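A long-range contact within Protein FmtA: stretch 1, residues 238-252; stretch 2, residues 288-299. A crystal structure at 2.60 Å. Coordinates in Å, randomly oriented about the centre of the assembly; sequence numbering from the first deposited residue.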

# COMPACT_ATOMS: atom_id res chain seq x y z
N LYS A 238 7.38 22.36 -24.59
CA LYS A 238 8.75 21.86 -24.55
C LYS A 238 8.90 20.33 -24.57
O LYS A 238 9.99 19.83 -24.84
CB LYS A 238 9.50 22.42 -23.34
CG LYS A 238 9.61 23.94 -23.28
CD LYS A 238 10.37 24.35 -22.03
CE LYS A 238 10.63 25.84 -21.96
NZ LYS A 238 11.64 26.27 -22.95
N ILE A 239 7.84 19.59 -24.28
CA ILE A 239 7.91 18.12 -24.26
C ILE A 239 6.70 17.46 -24.93
O ILE A 239 6.86 16.75 -25.92
CB ILE A 239 8.03 17.57 -22.81
CG1 ILE A 239 9.29 18.10 -22.13
CG2 ILE A 239 8.04 16.04 -22.82
CD1 ILE A 239 9.28 17.97 -20.62
N GLY A 240 5.51 17.71 -24.39
CA GLY A 240 4.28 17.06 -24.84
C GLY A 240 4.08 17.06 -26.34
O GLY A 240 3.90 16.00 -26.95
N ASP A 241 4.12 18.25 -26.93
CA ASP A 241 3.88 18.42 -28.37
C ASP A 241 5.07 18.04 -29.24
O ASP A 241 4.89 17.30 -30.21
CB ASP A 241 3.41 19.85 -28.67
CG ASP A 241 2.03 20.15 -28.11
OD1 ASP A 241 1.36 19.20 -27.62
OD2 ASP A 241 1.61 21.32 -28.15
N PRO A 242 6.28 18.53 -28.93
CA PRO A 242 7.47 18.09 -29.68
C PRO A 242 7.60 16.57 -29.80
O PRO A 242 7.96 16.08 -30.87
CB PRO A 242 8.63 18.66 -28.87
CG PRO A 242 8.07 19.91 -28.29
CD PRO A 242 6.62 19.63 -28.00
N LEU A 243 7.31 15.84 -28.73
CA LEU A 243 7.42 14.38 -28.76
C LEU A 243 6.08 13.67 -29.04
O LEU A 243 5.96 12.48 -28.79
CB LEU A 243 8.05 13.87 -27.46
CG LEU A 243 9.40 14.47 -27.08
CD1 LEU A 243 10.01 13.72 -25.90
CD2 LEU A 243 10.37 14.49 -28.25
N LYS A 244 5.11 14.40 -29.58
CA LYS A 244 3.82 13.86 -30.01
C LYS A 244 3.18 12.93 -28.98
O LYS A 244 2.71 11.84 -29.31
CB LYS A 244 3.95 13.14 -31.36
CG LYS A 244 4.28 14.06 -32.52
CD LYS A 244 4.33 13.32 -33.85
CE LYS A 244 4.39 14.29 -35.03
NZ LYS A 244 5.52 15.26 -34.91
N LEU A 245 3.20 13.36 -27.73
CA LEU A 245 2.52 12.65 -26.66
C LEU A 245 1.07 13.12 -26.62
O LEU A 245 0.73 14.09 -25.95
CB LEU A 245 3.21 12.92 -25.32
CG LEU A 245 4.69 12.59 -25.24
CD1 LEU A 245 5.14 12.72 -23.79
CD2 LEU A 245 4.99 11.20 -25.76
N GLN A 246 0.23 12.41 -27.36
CA GLN A 246 -1.16 12.81 -27.60
C GLN A 246 -2.16 12.01 -26.77
O GLN A 246 -3.37 12.20 -26.90
CB GLN A 246 -1.48 12.68 -29.08
CG GLN A 246 -0.59 13.54 -29.96
CD GLN A 246 -0.86 13.36 -31.43
OE1 GLN A 246 -0.97 12.24 -31.92
NE2 GLN A 246 -0.96 14.47 -32.14
N HIS A 247 -1.65 11.11 -25.94
CA HIS A 247 -2.47 10.31 -25.03
C HIS A 247 -1.95 10.47 -23.60
O HIS A 247 -1.94 9.53 -22.80
CB HIS A 247 -2.46 8.85 -25.48
CG HIS A 247 -3.10 8.64 -26.82
ND1 HIS A 247 -2.48 8.96 -28.01
CD2 HIS A 247 -4.33 8.16 -27.16
CE1 HIS A 247 -3.28 8.68 -29.02
NE2 HIS A 247 -4.41 8.19 -28.53
N THR A 248 -1.52 11.69 -23.30
CA THR A 248 -0.99 12.08 -22.01
C THR A 248 -1.64 13.40 -21.65
O THR A 248 -1.71 14.32 -22.48
CB THR A 248 0.53 12.30 -22.09
OG1 THR A 248 1.17 11.06 -22.39
CG2 THR A 248 1.08 12.87 -20.79
N ALA A 249 -2.13 13.52 -20.42
CA ALA A 249 -2.91 14.69 -20.04
C ALA A 249 -2.87 14.99 -18.55
O ALA A 249 -2.63 14.11 -17.73
CB ALA A 249 -4.35 14.54 -20.50
N PHE A 250 -3.09 16.26 -18.23
CA PHE A 250 -3.28 16.68 -16.85
C PHE A 250 -4.68 16.27 -16.42
O PHE A 250 -5.59 16.18 -17.24
CB PHE A 250 -3.08 18.20 -16.71
CG PHE A 250 -1.64 18.63 -16.83
CD1 PHE A 250 -0.81 18.60 -15.73
CD2 PHE A 250 -1.13 19.06 -18.04
CE1 PHE A 250 0.52 18.99 -15.83
CE2 PHE A 250 0.19 19.46 -18.15
CZ PHE A 250 1.02 19.42 -17.04
N TYR A 251 -4.83 16.02 -15.12
CA TYR A 251 -6.04 15.41 -14.55
C TYR A 251 -7.40 15.97 -15.01
O TYR A 251 -8.37 15.22 -15.11
CB TYR A 251 -5.96 15.46 -13.02
CG TYR A 251 -6.25 16.83 -12.43
CD1 TYR A 251 -5.27 17.82 -12.41
CD2 TYR A 251 -7.50 17.13 -11.89
CE1 TYR A 251 -5.53 19.08 -11.88
CE2 TYR A 251 -7.77 18.38 -11.35
CZ TYR A 251 -6.78 19.35 -11.34
OH TYR A 251 -7.05 20.59 -10.80
N ASP A 252 -7.47 17.28 -15.27
CA ASP A 252 -8.76 17.92 -15.53
C ASP A 252 -9.01 18.30 -17.00
O ASP A 252 -9.98 18.99 -17.30
CB ASP A 252 -8.92 19.16 -14.64
CG ASP A 252 -10.38 19.52 -14.38
OD1 ASP A 252 -11.24 18.60 -14.33
OD2 ASP A 252 -10.68 20.72 -14.22
N LEU A 288 -0.40 14.02 -13.48
CA LEU A 288 -0.42 13.72 -14.91
C LEU A 288 -0.90 12.30 -15.15
O LEU A 288 -0.55 11.39 -14.40
CB LEU A 288 0.96 13.89 -15.51
CG LEU A 288 1.05 13.93 -17.03
CD1 LEU A 288 0.61 15.29 -17.57
CD2 LEU A 288 2.47 13.60 -17.45
N TYR A 289 -1.69 12.12 -16.22
CA TYR A 289 -2.19 10.82 -16.64
C TYR A 289 -1.58 10.44 -17.98
O TYR A 289 -1.56 11.25 -18.90
CB TYR A 289 -3.71 10.85 -16.75
CG TYR A 289 -4.45 10.86 -15.43
CD1 TYR A 289 -4.44 11.99 -14.62
CD2 TYR A 289 -5.16 9.75 -15.01
CE1 TYR A 289 -5.13 12.00 -13.41
CE2 TYR A 289 -5.84 9.74 -13.80
CZ TYR A 289 -5.82 10.86 -13.00
OH TYR A 289 -6.50 10.85 -11.81
N MET A 290 -1.09 9.21 -18.10
CA MET A 290 -0.44 8.73 -19.33
C MET A 290 -0.92 7.34 -19.69
O MET A 290 -1.10 6.51 -18.81
CB MET A 290 1.08 8.62 -19.14
CG MET A 290 1.84 9.91 -19.02
SD MET A 290 3.63 9.61 -19.08
CE MET A 290 3.91 9.77 -20.83
N THR A 291 -1.07 7.08 -20.98
CA THR A 291 -1.10 5.71 -21.48
C THR A 291 0.32 5.17 -21.38
O THR A 291 1.28 5.91 -21.60
CB THR A 291 -1.56 5.62 -22.95
OG1 THR A 291 -0.73 6.43 -23.78
CG2 THR A 291 -3.00 6.08 -23.10
N PRO A 292 0.47 3.89 -21.02
CA PRO A 292 1.79 3.24 -21.03
C PRO A 292 2.56 3.42 -22.35
O PRO A 292 3.78 3.58 -22.32
CB PRO A 292 1.46 1.76 -20.81
CG PRO A 292 0.21 1.80 -19.99
CD PRO A 292 -0.57 3.01 -20.44
N THR A 293 1.86 3.42 -23.48
CA THR A 293 2.49 3.59 -24.78
C THR A 293 3.20 4.94 -24.89
O THR A 293 4.33 5.00 -25.36
CB THR A 293 1.48 3.47 -25.94
OG1 THR A 293 0.43 4.43 -25.77
CG2 THR A 293 0.88 2.08 -25.99
N ASP A 294 2.54 6.01 -24.44
CA ASP A 294 3.13 7.35 -24.45
C ASP A 294 4.38 7.45 -23.59
O ASP A 294 5.33 8.15 -23.95
CB ASP A 294 2.12 8.41 -23.99
CG ASP A 294 1.43 9.13 -25.14
OD1 ASP A 294 1.30 8.54 -26.24
OD2 ASP A 294 1.03 10.30 -24.95
N MET A 295 4.38 6.76 -22.45
CA MET A 295 5.55 6.76 -21.57
C MET A 295 6.75 6.10 -22.25
O MET A 295 7.86 6.59 -22.14
CB MET A 295 5.24 6.04 -20.26
CG MET A 295 6.42 5.95 -19.29
SD MET A 295 7.32 7.48 -18.94
CE MET A 295 6.55 8.01 -17.42
N GLY A 296 6.51 4.99 -22.94
CA GLY A 296 7.56 4.34 -23.72
C GLY A 296 7.99 5.22 -24.87
O GLY A 296 9.18 5.34 -25.16
N LYS A 297 7.01 5.84 -25.54
CA LYS A 297 7.27 6.76 -26.64
C LYS A 297 8.15 7.93 -26.18
O LYS A 297 9.02 8.39 -26.92
CB LYS A 297 5.94 7.28 -27.21
CG LYS A 297 6.07 8.11 -28.47
CD LYS A 297 4.74 8.74 -28.90
CE LYS A 297 3.79 7.72 -29.50
NZ LYS A 297 2.62 8.37 -30.15
N LEU A 298 7.92 8.41 -24.96
CA LEU A 298 8.73 9.47 -24.36
C LEU A 298 10.18 9.04 -24.14
O LEU A 298 11.11 9.73 -24.53
CB LEU A 298 8.12 9.92 -23.04
CG LEU A 298 8.95 10.84 -22.15
CD1 LEU A 298 9.24 12.15 -22.86
CD2 LEU A 298 8.22 11.06 -20.83
N ILE A 299 10.36 7.90 -23.49
CA ILE A 299 11.68 7.41 -23.12
C ILE A 299 12.51 7.02 -24.34
O ILE A 299 13.69 7.34 -24.42
CB ILE A 299 11.57 6.23 -22.14
CG1 ILE A 299 11.10 6.75 -20.78
CG2 ILE A 299 12.91 5.51 -21.98
CD1 ILE A 299 10.44 5.69 -19.94

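The two stretches meet through a short antiparallel pairing of strands 248-250 and 288-290, whose axes run at 160° to each other and approach to 4.6 Å. Ala249 and Tyr289 form the hydrogen-bonded pair at its centre: Ala249 N donates to Tyr289 O at 2.8 Å, and Tyr289 N to Ala249 O at 2.7 Å, both nearly linear. The non-hydrogen-bonded pairs on either side, Thr248 with Met290 and Phe250 with Leu288, bring their CA atoms closer together, and Thr248 CA lies 3.3 Å from Tyr289 O in a CA-H...O contact. The ladder is extended by one further bond, from Thr291 N to His247 O (3.2 Å), just where the second stretch leaves the strand. Thr291 occupies the N-cap position of the helix that starts at Pro292, so the backbone passes directly from sheet pairing into helix. In the first stretch, a type I turn from Asp241 to Lys244 precedes the loop that leads to the strand.

Asp294, in the first turn of that helix, is the polar centre of the side-chain contact. Its CA-to-CB bond points toward the first stretch, and its carboxylate atom OD2 accepts hydrogen bonds from His247 N at 3.0 Å and from Thr248 OG1 at 2.7 Å. One oxygen thus ties the helix to both the backbone and a side chain at the start of strand 248-250. Asp294 OD2 also comes within 3.3 Å of Gln246 N, but the angle there is too poor for a hydrogen bond.

Apolar contacts flank this site. Toward the earlier part of stretch 1, Leu298 CD1 packs against Leu243 CD1 at 3.5 Å and Ile239 CG2 at 4.1 Å, while Leu245 CD1 lies 4.2 Å from Leu298 CB and 4.4 Å from Met290 CE. Lys297 contributes its aliphatic portion, with CD 4.0 Å from Leu245 CD2, at a more exposed margin of the contact.

On the sheet, Thr248, Phe250, Leu288 and Met290 project from one face. Leu288 CD1 sits almost exactly over the Phe250 ring, 3.9 Å from its centroid and 4° off the normal, a CH-pi arrangement; Leu288 CD2 also approaches Thr248 CG2 at 3.7 Å. Met290 CE reaches Thr248 OG1 at 3.4 Å, placing the methyl group beside the hydroxyl that binds Asp294. Ala249 and Tyr289 project from the other face, where the Tyr289 ring atom CE1 packs against Tyr251 CB at 3.6 Å. Altogether the contact buries 757 Å², summed over both stretches.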